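Local coordinates for conserved hypothetical protein (Pyrococcus furiosus, PDB 1Y81) that is of unknown function but binds coenzyme A through a Rossmann-like CoA-binding domain, at residues Ile32-Leu37 against Phe42-Val47; Lys16-Gly21 against Arg64-Asp69; Lys95-Gln100 against Arg110-Ala115. One frame throughout, in Å; residues are numbered along the deposited sequence.

Contact 1 (Ile32-Leu37 against Phe42-Val47); sequences IILKDL and FEVLPV. With COA (coenzyme A), chain C.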
loop_
_atom_site.group_PDB
_atom_site.type_symbol
_atom_site.label_atom_id
_atom_site.label_comp_id
_atom_site.label_asym_id
_atom_site.label_seq_id
_atom_site.Cartn_x
_atom_site.Cartn_y
_atom_site.Cartn_z
ATOM N N ILE A 32 -8.389 -8.311 4.672
ATOM C CA ILE A 32 -9.551 -7.587 5.177
ATOM C C ILE A 32 -9.715 -6.244 4.483
ATOM O O ILE A 32 -10.813 -5.899 4.043
ATOM C CB ILE A 32 -9.488 -7.357 6.725
ATOM C CG1 ILE A 32 -9.343 -8.695 7.482
ATOM C CG2 ILE A 32 -10.713 -6.586 7.198
ATOM C CD1 ILE A 32 -8.724 -8.543 8.882
ATOM N N ILE A 33 -8.616 -5.493 4.387
ATOM C CA ILE A 33 -8.627 -4.182 3.732
ATOM C C ILE A 33 -8.999 -4.320 2.249
ATOM O O ILE A 33 -9.873 -3.600 1.758
ATOM C CB ILE A 33 -7.282 -3.445 3.909
ATOM C CG1 ILE A 33 -7.041 -3.146 5.408
ATOM C CG2 ILE A 33 -7.224 -2.137 3.053
ATOM C CD1 ILE A 33 -5.620 -2.765 5.704
ATOM N N LEU A 34 -8.342 -5.258 1.553
ATOM C CA LEU A 34 -8.624 -5.504 0.125
ATOM C C LEU A 34 -10.111 -5.715 -0.112
ATOM O O LEU A 34 -10.712 -5.058 -0.993
ATOM C CB LEU A 34 -7.836 -6.718 -0.387
ATOM C CG LEU A 34 -8.028 -7.125 -1.870
ATOM C CD1 LEU A 34 -7.859 -5.947 -2.793
ATOM C CD2 LEU A 34 -7.026 -8.194 -2.234
ATOM N N LYS A 35 -10.712 -6.624 0.666
ATOM C CA LYS A 35 -12.157 -6.918 0.548
ATOM C C LYS A 35 -13.014 -5.692 0.873
ATOM O O LYS A 35 -13.954 -5.372 0.125
ATOM C CB LYS A 35 -12.563 -8.120 1.411
ATOM C CG LYS A 35 -12.023 -9.436 0.879
ATOM C CD LYS A 35 -12.561 -10.626 1.609
ATOM C CE LYS A 35 -11.843 -11.899 1.169
ATOM N NZ LYS A 35 -11.962 -13.015 2.175
ATOM N N ASP A 36 -12.665 -4.991 1.957
ATOM C CA ASP A 36 -13.396 -3.781 2.353
ATOM C C ASP A 36 -13.401 -2.715 1.252
ATOM O O ASP A 36 -14.472 -2.177 0.896
ATOM C CB ASP A 36 -12.823 -3.179 3.632
ATOM C CG ASP A 36 -13.586 -1.936 4.069
ATOM O OD1 ASP A 36 -14.725 -2.091 4.549
ATOM O OD2 ASP A 36 -13.059 -0.827 3.907
ATOM N N LEU A 37 -12.213 -2.402 0.716
ATOM C CA LEU A 37 -12.077 -1.340 -0.292
ATOM C C LEU A 37 -12.786 -1.683 -1.602
ATOM O O LEU A 37 -13.413 -0.803 -2.210
ATOM C CB LEU A 37 -10.612 -0.994 -0.530
ATOM C CG LEU A 37 -9.885 -0.352 0.665
ATOM C CD1 LEU A 37 -8.428 -0.072 0.306
ATOM C CD2 LEU A 37 -10.594 0.924 1.180
ATOM N N PHE A 42 -13.827 0.921 -4.783
ATOM C CA PHE A 42 -12.461 1.284 -5.172
ATOM C C PHE A 42 -11.850 0.236 -6.103
ATOM O O PHE A 42 -12.125 -0.948 -5.969
ATOM C CB PHE A 42 -11.555 1.419 -3.948
ATOM C CG PHE A 42 -11.866 2.599 -3.087
ATOM C CD1 PHE A 42 -11.350 3.859 -3.397
ATOM C CD2 PHE A 42 -12.671 2.456 -1.953
ATOM C CE1 PHE A 42 -11.632 4.976 -2.589
ATOM C CE2 PHE A 42 -12.967 3.561 -1.134
ATOM C CZ PHE A 42 -12.450 4.826 -1.450
ATOM N N GLU A 43 -11.019 0.697 -7.040
ATOM C CA GLU A 43 -10.116 -0.166 -7.805
ATOM C C GLU A 43 -8.884 -0.444 -6.915
ATOM O O GLU A 43 -8.190 0.485 -6.472
ATOM C CB GLU A 43 -9.716 0.527 -9.116
ATOM C CG GLU A 43 -8.678 -0.191 -9.958
ATOM C CD GLU A 43 -8.498 0.440 -11.354
ATOM O OE1 GLU A 43 -7.723 -0.119 -12.165
ATOM O OE2 GLU A 43 -9.134 1.486 -11.636
ATOM N N VAL A 44 -8.628 -1.716 -6.644
ATOM C CA VAL A 44 -7.541 -2.071 -5.731
ATOM C C VAL A 44 -6.555 -3.042 -6.369
ATOM O O VAL A 44 -6.941 -4.092 -6.902
ATOM C CB VAL A 44 -8.047 -2.603 -4.357
ATOM C CG1 VAL A 44 -6.898 -2.613 -3.351
ATOM C CG2 VAL A 44 -9.204 -1.741 -3.809
ATOM N N LEU A 45 -5.287 -2.659 -6.336
ATOM C CA LEU A 45 -4.233 -3.412 -6.970
ATOM C C LEU A 45 -3.376 -4.016 -5.866
ATOM O O LEU A 45 -2.569 -3.313 -5.272
ATOM C CB LEU A 45 -3.384 -2.522 -7.889
ATOM C CG LEU A 45 -4.002 -2.215 -9.278
ATOM C CD1 LEU A 45 -5.264 -1.373 -9.169
ATOM C CD2 LEU A 45 -2.996 -1.497 -10.140
ATOM N N PRO A 46 -3.547 -5.322 -5.609
ATOM C CA PRO A 46 -2.724 -5.958 -4.588
ATOM C C PRO A 46 -1.235 -6.021 -4.960
ATOM O O PRO A 46 -0.867 -6.205 -6.139
ATOM C CB PRO A 46 -3.298 -7.388 -4.477
ATOM C CG PRO A 46 -4.266 -7.542 -5.540
ATOM C CD PRO A 46 -4.494 -6.252 -6.240
ATOM N N VAL A 47 -0.377 -5.881 -3.953
ATOM C CA VAL A 47 1.039 -5.992 -4.173
ATOM C C VAL A 47 1.642 -6.924 -3.108
ATOM O O VAL A 47 1.663 -6.598 -1.909
ATOM C CB VAL A 47 1.749 -4.591 -4.138
ATOM C CG1 VAL A 47 3.252 -4.743 -4.257
ATOM C CG2 VAL A 47 1.117 -3.593 -5.204
HETATM N N1A COA C . 5.926 -6.434 -0.693
HETATM C C2A COA C . 4.602 -6.760 -0.542
HETATM N N3A COA C . 4.199 -7.542 0.512
HETATM C C4A COA C . 5.120 -8.029 1.385
HETATM C C5A COA C . 6.472 -7.720 1.256
HETATM C C6A COA C . 6.879 -6.912 0.204
HETATM N N6A COA C . 8.160 -6.610 0.053
HETATM N N7A COA C . 7.134 -8.316 2.279
HETATM C C8A COA C . 6.230 -8.981 3.040
HETATM N N9A COA C . 4.988 -8.812 2.492
HETATM C C1B COA C . 3.698 -9.379 2.944
HETATM C C2B COA C . 3.865 -10.582 3.873
HETATM O O2B COA C . 4.388 -11.763 3.214
HETATM C C3B COA C . 2.423 -10.665 4.390
HETATM O O3B COA C . 1.554 -11.344 3.503
HETATM P P3B COA C . 1.346 -12.955 3.595
HETATM O O7A COA C . 1.418 -13.563 2.225
HETATM O O8A COA C . 0.009 -13.163 4.211
HETATM O O9A COA C . 2.497 -13.531 4.362
HETATM C C4B COA C . 1.949 -9.207 4.446
HETATM O O4B COA C . 2.866 -8.461 3.630
HETATM C C5B COA C . 1.907 -8.636 5.877
HETATM O O5B COA C . 3.195 -8.780 6.439
HETATM P P1A COA C . 3.411 -9.531 7.847
HETATM O O1A COA C . 4.887 -9.719 8.100
HETATM O O2A COA C . 2.588 -10.799 7.880
HETATM O O3A COA C . 2.844 -8.403 8.845
HETATM P P2A COA C . 1.530 -8.541 9.757
HETATM O O4A COA C . 1.747 -9.596 10.811
HETATM O O5A COA C . 0.262 -8.764 9.016
HETATM O O6A COA C . 1.447 -7.097 10.436
HETATM C CBP COA C . 1.598 -4.697 10.511
HETATM C CCP COA C . 1.231 -5.933 9.659
HETATM C CDP COA C . 1.375 -3.460 9.632
HETATM C CEP COA C . 3.077 -4.753 10.887
HETATM C CAP COA C . 0.753 -4.653 11.805
HETATM O OAP COA C . 1.169 -3.584 12.637
HETATM C C9P COA C . -0.674 -4.465 11.374
HETATM O O9P COA C . -1.467 -5.596 11.191
HETATM N N8P COA C . -1.067 -3.206 11.140
HETATM C C7P COA C . -2.368 -2.806 10.621
HETATM C C6P COA C . -3.453 -2.782 11.629
HETATM C C5P COA C . -4.693 -2.268 10.955
HETATM O O5P COA C . -4.799 -2.164 9.710
HETATM N N4P COA C . -5.616 -1.976 11.833
HETATM C C3P COA C . -6.918 -1.463 11.559
HETATM C C2P COA C . -7.149 -0.173 12.345
HETATM S S1P COA C . -6.009 1.137 11.787
#
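In the beta-alpha-beta unit formed by strand 16-20, helix 29-39 and strand 43-47, Leu34 and Leu37 of the helix pack on Phe42, Val44 and Pro46. The helix segment runs nearly antiparallel to the strand, at 158°, with the axes 8.8 Å apart. The side chains of Leu34 and Val44 lie antiparallel alongside one another, Leu34 CD1 being 3.5 Å from Val44 CG1. With CG anti to the backbone N (chi1 179°), Leu34 reaches over toward the strand. Its other branch, CD2, meets Pro46 CG more loosely at 4.4 Å. One turn on, Leu37 CB sits 3.6 Å from Val44 CG2, so the two methyls of Val44 serve different leucines. Where the chain turns back, Phe42 N donates to Leu37 O over 3.1 Å. Leu37 O also lies at the edge of the Phe42 ring, 3.4 Å from Phe42 CD2. One backbone hydrogen bond thus ties the turn, while the mostly buried apolar side chains are held by close packing and the exclusion of water.

Contact 2 (Lys16-Gly21 against Arg64-Asp69); sequences KIALVG and RELPKD. With COA (coenzyme A), chain C.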
loop_
_atom_site.group_PDB
_atom_site.type_symbol
_atom_site.label_atom_id
_atom_site.label_comp_id
_atom_site.label_asym_id
_atom_site.label_seq_id
_atom_site.Cartn_x
_atom_site.Cartn_y
_atom_site.Cartn_z
ATOM N N LYS A 16 -8.007 4.818 -7.367
ATOM C CA LYS A 16 -7.187 3.644 -7.660
ATOM C C LYS A 16 -6.116 3.497 -6.576
ATOM O O LYS A 16 -5.245 4.350 -6.427
ATOM C CB LYS A 16 -6.542 3.794 -9.033
ATOM C CG LYS A 16 -5.979 2.519 -9.617
ATOM C CD LYS A 16 -5.552 2.751 -11.067
ATOM C CE LYS A 16 -4.979 1.486 -11.691
ATOM N NZ LYS A 16 -4.651 1.648 -13.149
ATOM N N ILE A 17 -6.200 2.404 -5.827
ATOM C CA ILE A 17 -5.398 2.211 -4.625
ATOM C C ILE A 17 -4.545 0.949 -4.768
ATOM O O ILE A 17 -5.090 -0.128 -5.029
ATOM C CB ILE A 17 -6.329 2.050 -3.378
ATOM C CG1 ILE A 17 -7.188 3.322 -3.158
ATOM C CG2 ILE A 17 -5.508 1.627 -2.119
ATOM C CD1 ILE A 17 -8.229 3.204 -2.060
ATOM N N ALA A 18 -3.233 1.076 -4.608
ATOM C CA ALA A 18 -2.362 -0.119 -4.492
ATOM C C ALA A 18 -2.224 -0.533 -3.023
ATOM O O ALA A 18 -2.150 0.322 -2.139
ATOM C CB ALA A 18 -1.019 0.112 -5.091
ATOM N N LEU A 19 -2.177 -1.841 -2.777
ATOM C CA LEU A 19 -2.152 -2.347 -1.396
ATOM C C LEU A 19 -0.934 -3.241 -1.160
ATOM O O LEU A 19 -0.939 -4.441 -1.520
ATOM C CB LEU A 19 -3.465 -3.088 -1.064
ATOM C CG LEU A 19 -3.578 -3.645 0.362
ATOM C CD1 LEU A 19 -3.437 -2.507 1.438
ATOM C CD2 LEU A 19 -4.882 -4.453 0.545
ATOM N N VAL A 20 0.097 -2.655 -0.550
ATOM C CA VAL A 20 1.358 -3.345 -0.286
ATOM C C VAL A 20 1.157 -4.196 0.983
ATOM O O VAL A 20 0.872 -3.657 2.045
ATOM C CB VAL A 20 2.546 -2.357 -0.102
ATOM C CG1 VAL A 20 3.819 -3.106 0.399
ATOM C CG2 VAL A 20 2.843 -1.587 -1.417
ATOM N N GLY A 21 1.301 -5.521 0.840
ATOM C CA GLY A 21 0.984 -6.451 1.918
ATOM C C GLY A 21 -0.390 -7.080 1.800
ATOM O O GLY A 21 -0.826 -7.793 2.716
ATOM N N ARG A 64 7.208 -1.242 -8.398
ATOM C CA ARG A 64 7.857 -0.819 -9.667
ATOM C C ARG A 64 7.032 -1.200 -10.900
ATOM O O ARG A 64 7.140 -0.548 -11.947
ATOM C CB ARG A 64 9.263 -1.402 -9.788
ATOM C CG ARG A 64 10.298 -0.747 -8.865
ATOM N N GLU A 65 6.197 -2.238 -10.751
ATOM C CA GLU A 65 5.346 -2.766 -11.828
ATOM C C GLU A 65 3.971 -2.116 -11.915
ATOM O O GLU A 65 3.198 -2.410 -12.838
ATOM C CB GLU A 65 5.146 -4.271 -11.658
ATOM C CG GLU A 65 6.400 -5.092 -11.691
ATOM C CD GLU A 65 6.158 -6.528 -11.247
ATOM O OE1 GLU A 65 4.992 -6.886 -10.928
ATOM O OE2 GLU A 65 7.137 -7.297 -11.210
ATOM N N LEU A 66 3.650 -1.247 -10.950
ATOM C CA LEU A 66 2.331 -0.646 -10.883
ATOM C C LEU A 66 2.115 0.347 -12.034
ATOM O O LEU A 66 3.075 0.994 -12.485
ATOM C CB LEU A 66 2.129 0.086 -9.556
ATOM C CG LEU A 66 1.968 -0.738 -8.276
ATOM C CD1 LEU A 66 2.112 0.198 -7.057
ATOM C CD2 LEU A 66 0.631 -1.480 -8.243
ATOM N N PRO A 67 0.869 0.454 -12.524
ATOM C CA PRO A 67 0.548 1.554 -13.447
ATOM C C PRO A 67 0.711 2.922 -12.788
ATOM O O PRO A 67 0.462 3.074 -11.584
ATOM C CB PRO A 67 -0.918 1.301 -13.815
ATOM C CG PRO A 67 -1.431 0.362 -12.811
ATOM C CD PRO A 67 -0.277 -0.443 -12.314
ATOM N N LYS A 68 1.109 3.912 -13.579
ATOM C CA LYS A 68 1.480 5.217 -13.049
ATOM C C LYS A 68 0.287 6.049 -12.538
ATOM O O LYS A 68 0.482 7.057 -11.851
ATOM C CB LYS A 68 2.312 5.994 -14.086
ATOM C CG LYS A 68 3.561 5.224 -14.586
ATOM C CD LYS A 68 4.662 5.111 -13.522
ATOM C CE LYS A 68 5.759 4.131 -13.947
ATOM N NZ LYS A 68 6.825 3.948 -12.896
ATOM N N ASP A 69 -0.934 5.604 -12.851
ATOM C CA ASP A 69 -2.159 6.311 -12.452
ATOM C C ASP A 69 -2.761 5.849 -11.097
ATOM O O ASP A 69 -3.900 6.181 -10.775
ATOM C CB ASP A 69 -3.215 6.255 -13.578
ATOM C CG ASP A 69 -3.768 4.861 -13.801
ATOM O OD1 ASP A 69 -3.173 3.880 -13.306
ATOM O OD2 ASP A 69 -4.808 4.740 -14.485
HETATM N N1A COA C . 5.926 -6.434 -0.693
HETATM C C2A COA C . 4.602 -6.760 -0.542
HETATM N N3A COA C . 4.199 -7.542 0.512
HETATM C C4A COA C . 5.120 -8.029 1.385
HETATM C C5A COA C . 6.472 -7.720 1.256
HETATM C C6A COA C . 6.879 -6.912 0.204
HETATM N N6A COA C . 8.160 -6.610 0.053
HETATM N N7A COA C . 7.134 -8.316 2.279
HETATM C C8A COA C . 6.230 -8.981 3.040
HETATM N N9A COA C . 4.988 -8.812 2.492
HETATM C C1B COA C . 3.698 -9.379 2.944
HETATM C C2B COA C . 3.865 -10.582 3.873
HETATM O O2B COA C . 4.388 -11.763 3.214
HETATM C C3B COA C . 2.423 -10.665 4.390
HETATM O O3B COA C . 1.554 -11.344 3.503
HETATM P P3B COA C . 1.346 -12.955 3.595
HETATM O O7A COA C . 1.418 -13.563 2.225
HETATM O O8A COA C . 0.009 -13.163 4.211
HETATM O O9A COA C . 2.497 -13.531 4.362
HETATM C C4B COA C . 1.949 -9.207 4.446
HETATM O O4B COA C . 2.866 -8.461 3.630
HETATM C C5B COA C . 1.907 -8.636 5.877
HETATM O O5B COA C . 3.195 -8.780 6.439
HETATM P P1A COA C . 3.411 -9.531 7.847
HETATM O O1A COA C . 4.887 -9.719 8.100
HETATM O O2A COA C . 2.588 -10.799 7.880
HETATM O O3A COA C . 2.844 -8.403 8.845
HETATM P P2A COA C . 1.530 -8.541 9.757
HETATM O O4A COA C . 1.747 -9.596 10.811
HETATM O O5A COA C . 0.262 -8.764 9.016
HETATM O O6A COA C . 1.447 -7.097 10.436
HETATM C CBP COA C . 1.598 -4.697 10.511
HETATM C CCP COA C . 1.231 -5.933 9.659
HETATM C CDP COA C . 1.375 -3.460 9.632
HETATM C CEP COA C . 3.077 -4.753 10.887
HETATM C CAP COA C . 0.753 -4.653 11.805
HETATM O OAP COA C . 1.169 -3.584 12.637
HETATM C C9P COA C . -0.674 -4.465 11.374
HETATM O O9P COA C . -1.467 -5.596 11.191
HETATM N N8P COA C . -1.067 -3.206 11.140
HETATM C C7P COA C . -2.368 -2.806 10.621
HETATM C C6P COA C . -3.453 -2.782 11.629
HETATM C C5P COA C . -4.693 -2.268 10.955
HETATM O O5P COA C . -4.799 -2.164 9.710
HETATM N N4P COA C . -5.616 -1.976 11.833
HETATM C C3P COA C . -6.918 -1.463 11.559
HETATM C C2P COA C . -7.149 -0.173 12.345
HETATM S S1P COA C . -6.009 1.137 11.787
#
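Beside the coenzyme A pocket, strand 16-20 of the Rossmann-like sheet is covered on one face by the loop 64-69, with Lys16 and Ala18 meeting Leu66, Pro67 and Asp69. Ala18 CB faces both methyls of Leu66, 3.7 Å from CD1 and 3.9 Å from CD2. In Lys16, CG anti to the backbone N (chi1 -164°) carries the extended chain across Pro67 to Asp69. Lys16 NZ forms a salt bridge with Asp69 OD1 at 2.7 Å. The ammonium comes to the syn side of that oxygen, 17° out of the carboxylate plane. Pro67 crosses the lysine at about a right angle, its CG 3.5 Å from Lys16 NZ. Glu43 OE1 adds a long, weak ion pair to the same NZ. Just past the other end of the strand, Gly21 CA lies 3.2 Å from O4B of coenzyme A. The first strand of a parallel sheet running straight into a glycine-bearing loop at the ligand is characteristic of Rossmann-type nucleotide-binding folds.

Contact 3 (Lys95-Gln100 against Arg110-Ala115); sequences KKLWFQ and RFLEKA. With COA (coenzyme A), chain C; SCN (thiocyanate ion), chain B.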
loop_
_atom_site.group_PDB
_atom_site.type_symbol
_atom_site.label_atom_id
_atom_site.label_comp_id
_atom_site.label_asym_id
_atom_site.label_seq_id
_atom_site.Cartn_x
_atom_site.Cartn_y
_atom_site.Cartn_z
ATOM N N LYS A 95 3.812 9.500 -5.222
ATOM C CA LYS A 95 3.918 10.658 -4.343
ATOM C C LYS A 95 2.888 10.707 -3.189
ATOM O O LYS A 95 2.859 11.693 -2.434
ATOM C CB LYS A 95 3.828 11.947 -5.176
ATOM N N LYS A 96 2.053 9.665 -3.059
ATOM C CA LYS A 96 1.076 9.579 -1.954
ATOM C C LYS A 96 1.134 8.198 -1.286
ATOM O O LYS A 96 0.633 7.216 -1.832
ATOM C CB LYS A 96 -0.348 9.878 -2.435
ATOM C CG LYS A 96 -0.784 11.320 -2.298
ATOM C CD LYS A 96 -2.288 11.457 -2.499
ATOM N N LEU A 97 1.765 8.134 -0.116
ATOM C CA LEU A 97 2.033 6.854 0.539
ATOM C C LEU A 97 1.367 6.815 1.926
ATOM O O LEU A 97 1.703 7.608 2.807
ATOM C CB LEU A 97 3.551 6.599 0.640
ATOM C CG LEU A 97 4.488 6.713 -0.588
ATOM C CD1 LEU A 97 5.942 6.364 -0.203
ATOM C CD2 LEU A 97 4.017 5.840 -1.762
ATOM N N TRP A 98 0.426 5.883 2.097
ATOM C CA TRP A 98 -0.416 5.787 3.293
ATOM C C TRP A 98 0.006 4.585 4.112
ATOM O O TRP A 98 -0.073 3.463 3.632
ATOM C CB TRP A 98 -1.874 5.623 2.863
ATOM C CG TRP A 98 -2.878 5.498 4.008
ATOM C CD1 TRP A 98 -2.968 4.483 4.943
ATOM C CD2 TRP A 98 -3.950 6.405 4.300
ATOM N NE1 TRP A 98 -4.025 4.733 5.811
ATOM C CE2 TRP A 98 -4.640 5.900 5.431
ATOM C CE3 TRP A 98 -4.388 7.610 3.717
ATOM C CZ2 TRP A 98 -5.753 6.561 5.992
ATOM C CZ3 TRP A 98 -5.492 8.265 4.279
ATOM C CH2 TRP A 98 -6.159 7.738 5.402
ATOM N N PHE A 99 0.421 4.813 5.356
ATOM C CA PHE A 99 0.849 3.712 6.226
ATOM C C PHE A 99 -0.206 3.402 7.273
ATOM O O PHE A 99 -0.561 4.276 8.084
ATOM C CB PHE A 99 2.205 4.027 6.884
ATOM C CG PHE A 99 3.330 4.177 5.892
ATOM C CD1 PHE A 99 4.207 3.121 5.645
ATOM C CD2 PHE A 99 3.504 5.378 5.199
ATOM C CE1 PHE A 99 5.261 3.247 4.693
ATOM C CE2 PHE A 99 4.537 5.521 4.256
ATOM C CZ PHE A 99 5.411 4.460 3.992
ATOM N N GLN A 100 -0.723 2.167 7.258
ATOM C CA GLN A 100 -1.623 1.706 8.323
ATOM C C GLN A 100 -0.866 1.718 9.636
ATOM O O GLN A 100 0.354 1.523 9.635
ATOM C CB GLN A 100 -2.134 0.291 8.043
ATOM C CG GLN A 100 -3.160 0.233 6.949
ATOM C CD GLN A 100 -4.453 0.906 7.312
ATOM O OE1 GLN A 100 -4.675 2.064 6.946
ATOM N NE2 GLN A 100 -5.335 0.190 8.030
ATOM N N ARG A 110 11.572 10.183 8.138
ATOM C CA ARG A 110 12.800 10.885 7.720
ATOM C C ARG A 110 13.007 10.832 6.202
ATOM O O ARG A 110 13.259 11.861 5.559
ATOM C CB ARG A 110 14.018 10.273 8.404
ATOM C CD ARG A 110 15.148 10.750 11.098
ATOM N NE ARG A 110 15.550 9.344 11.184
ATOM C CZ ARG A 110 15.336 8.561 12.242
ATOM N NH1 ARG A 110 14.716 9.035 13.319
ATOM N NH2 ARG A 110 15.747 7.299 12.220
ATOM N N PHE A 111 12.885 9.631 5.634
ATOM C CA PHE A 111 13.052 9.447 4.195
ATOM C C PHE A 111 11.967 10.184 3.384
ATOM O O PHE A 111 12.266 10.821 2.365
ATOM C CB PHE A 111 13.076 7.959 3.836
ATOM C CG PHE A 111 12.849 7.695 2.375
ATOM C CD1 PHE A 111 13.875 7.899 1.449
ATOM C CD2 PHE A 111 11.599 7.271 1.917
ATOM C CE1 PHE A 111 13.662 7.673 0.092
ATOM C CE2 PHE A 111 11.376 7.047 0.566
ATOM C CZ PHE A 111 12.411 7.248 -0.352
ATOM N N LEU A 112 10.718 10.080 3.838
ATOM C CA LEU A 112 9.573 10.710 3.163
ATOM C C LEU A 112 9.575 12.243 3.216
ATOM O O LEU A 112 9.212 12.895 2.236
ATOM C CB LEU A 112 8.255 10.172 3.712
ATOM C CG LEU A 112 7.937 8.698 3.449
ATOM C CD1 LEU A 112 6.577 8.364 4.029
ATOM C CD2 LEU A 112 8.007 8.360 1.953
ATOM N N GLU A 113 9.963 12.804 4.362
ATOM C CA GLU A 113 10.082 14.263 4.497
ATOM C C GLU A 113 11.180 14.797 3.569
ATOM O O GLU A 113 11.003 15.845 2.935
ATOM C CB GLU A 113 10.320 14.681 5.960
ATOM C CG GLU A 113 9.082 14.526 6.905
ATOM C CD GLU A 113 7.931 15.546 6.653
ATOM O OE1 GLU A 113 8.025 16.371 5.718
ATOM O OE2 GLU A 113 6.928 15.517 7.409
ATOM N N LYS A 114 12.287 14.051 3.473
ATOM C CA LYS A 114 13.408 14.378 2.575
ATOM C C LYS A 114 13.021 14.262 1.083
ATOM O O LYS A 114 13.437 15.084 0.261
ATOM C CB LYS A 114 14.617 13.484 2.879
ATOM C CG LYS A 114 15.937 13.951 2.249
ATOM N N ALA A 115 12.227 13.241 0.747
ATOM C CA ALA A 115 11.747 13.033 -0.630
ATOM C C ALA A 115 10.663 14.039 -1.046
ATOM O O ALA A 115 10.426 14.251 -2.244
ATOM C CB ALA A 115 11.247 11.596 -0.809
HETATM N N1A COA C . 5.926 -6.434 -0.693
HETATM C C2A COA C . 4.602 -6.760 -0.542
HETATM N N3A COA C . 4.199 -7.542 0.512
HETATM C C4A COA C . 5.120 -8.029 1.385
HETATM C C5A COA C . 6.472 -7.720 1.256
HETATM C C6A COA C . 6.879 -6.912 0.204
HETATM N N6A COA C . 8.160 -6.610 0.053
HETATM N N7A COA C . 7.134 -8.316 2.279
HETATM C C8A COA C . 6.230 -8.981 3.040
HETATM N N9A COA C . 4.988 -8.812 2.492
HETATM C C1B COA C . 3.698 -9.379 2.944
HETATM C C2B COA C . 3.865 -10.582 3.873
HETATM O O2B COA C . 4.388 -11.763 3.214
HETATM C C3B COA C . 2.423 -10.665 4.390
HETATM O O3B COA C . 1.554 -11.344 3.503
HETATM P P3B COA C . 1.346 -12.955 3.595
HETATM O O7A COA C . 1.418 -13.563 2.225
HETATM O O8A COA C . 0.009 -13.163 4.211
HETATM O O9A COA C . 2.497 -13.531 4.362
HETATM C C4B COA C . 1.949 -9.207 4.446
HETATM O O4B COA C . 2.866 -8.461 3.630
HETATM C C5B COA C . 1.907 -8.636 5.877
HETATM O O5B COA C . 3.195 -8.780 6.439
HETATM P P1A COA C . 3.411 -9.531 7.847
HETATM O O1A COA C . 4.887 -9.719 8.100
HETATM O O2A COA C . 2.588 -10.799 7.880
HETATM O O3A COA C . 2.844 -8.403 8.845
HETATM P P2A COA C . 1.530 -8.541 9.757
HETATM O O4A COA C . 1.747 -9.596 10.811
HETATM O O5A COA C . 0.262 -8.764 9.016
HETATM O O6A COA C . 1.447 -7.097 10.436
HETATM C CBP COA C . 1.598 -4.697 10.511
HETATM C CCP COA C . 1.231 -5.933 9.659
HETATM C CDP COA C . 1.375 -3.460 9.632
HETATM C CEP COA C . 3.077 -4.753 10.887
HETATM C CAP COA C . 0.753 -4.653 11.805
HETATM O OAP COA C . 1.169 -3.584 12.637
HETATM C C9P COA C . -0.674 -4.465 11.374
HETATM O O9P COA C . -1.467 -5.596 11.191
HETATM N N8P COA C . -1.067 -3.206 11.140
HETATM C C7P COA C . -2.368 -2.806 10.621
HETATM C C6P COA C . -3.453 -2.782 11.629
HETATM C C5P COA C . -4.693 -2.268 10.955
HETATM O O5P COA C . -4.799 -2.164 9.710
HETATM N N4P COA C . -5.616 -1.976 11.833
HETATM C C3P COA C . -6.918 -1.463 11.559
HETATM C C2P COA C . -7.149 -0.173 12.345
HETATM S S1P COA C . -6.009 1.137 11.787
HETATM S S SCN B . -10.399 -0.186 10.521
HETATM C C SCN B . -9.143 0.116 9.332
HETATM N N SCN B . -8.336 0.396 8.538
#
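Leu112 of helix 106-115 is the single side chain that bridges to strand 96-99, touching both Leu97 and Phe99. Its two methyls divide the work. Leu112 CD2 lies 3.6 Å from Leu97 CD1, and Leu112 CD1 lies 3.5 Å from Phe99 CE2. Leu112 and Phe99 approach head-on, and the methyl meets the ring obliquely. Both strand residues leave the strand on the helix side, with CG anti to the carbonyl carbon. All three residues are buried.

The contact is small, burying 113 Å² in all. The backbones stay well apart, 8.9 Å between the CA atoms of Leu97 and Leu112, and only side-chain ends meet. The loose side is the outer helix surface, where Arg110, Glu113 and Lys114 are exposed.

On the other face of the strand, Trp98 NE1 donates to Gln100 OE1 over 3.0 Å. This bond is bent (137° at the hydrogen), and OE1 lies off the indole plane. Ile125 N also binds this oxygen. With OE1 held as acceptor, Gln100 NE2 donates to coenzyme A O5P at 2.9 Å. Gln100 NE2 also donates to N of a thiocyanate ion, probably from the crystallisation liquor.

Around this contact, strands 72-75 and 118-120 flank strand 96-99. Phe99 stacks with Phe75, Leu97 also packs on Ala86 and Ala89 of helix 79-91, and Leu112 also touches Tyr119.

All three contacts reach the same five-stranded parallel sheet, and each has a residue in the coenzyme A pocket. Contacts 1 and 2 meet directly, with centres 11 Å apart. Their strands 43-47 and 16-20 are neighbours, probably hydrogen-bonded from Ile17 N to Glu43 O at 2.8 Å. Contact 3 lies across the chain's centre from contact 1, the two centres being 20 Å apart. They still touch near the ligand, where Ile33 CD1 is 3.8 Å from Gln100 NE2. Contacts 2 and 3 do not touch; their nearest atoms are about 6 Å apart. The ligand is shared out: contacts 1 and 2 reach its adenosine end, contact 3 its pantetheine end.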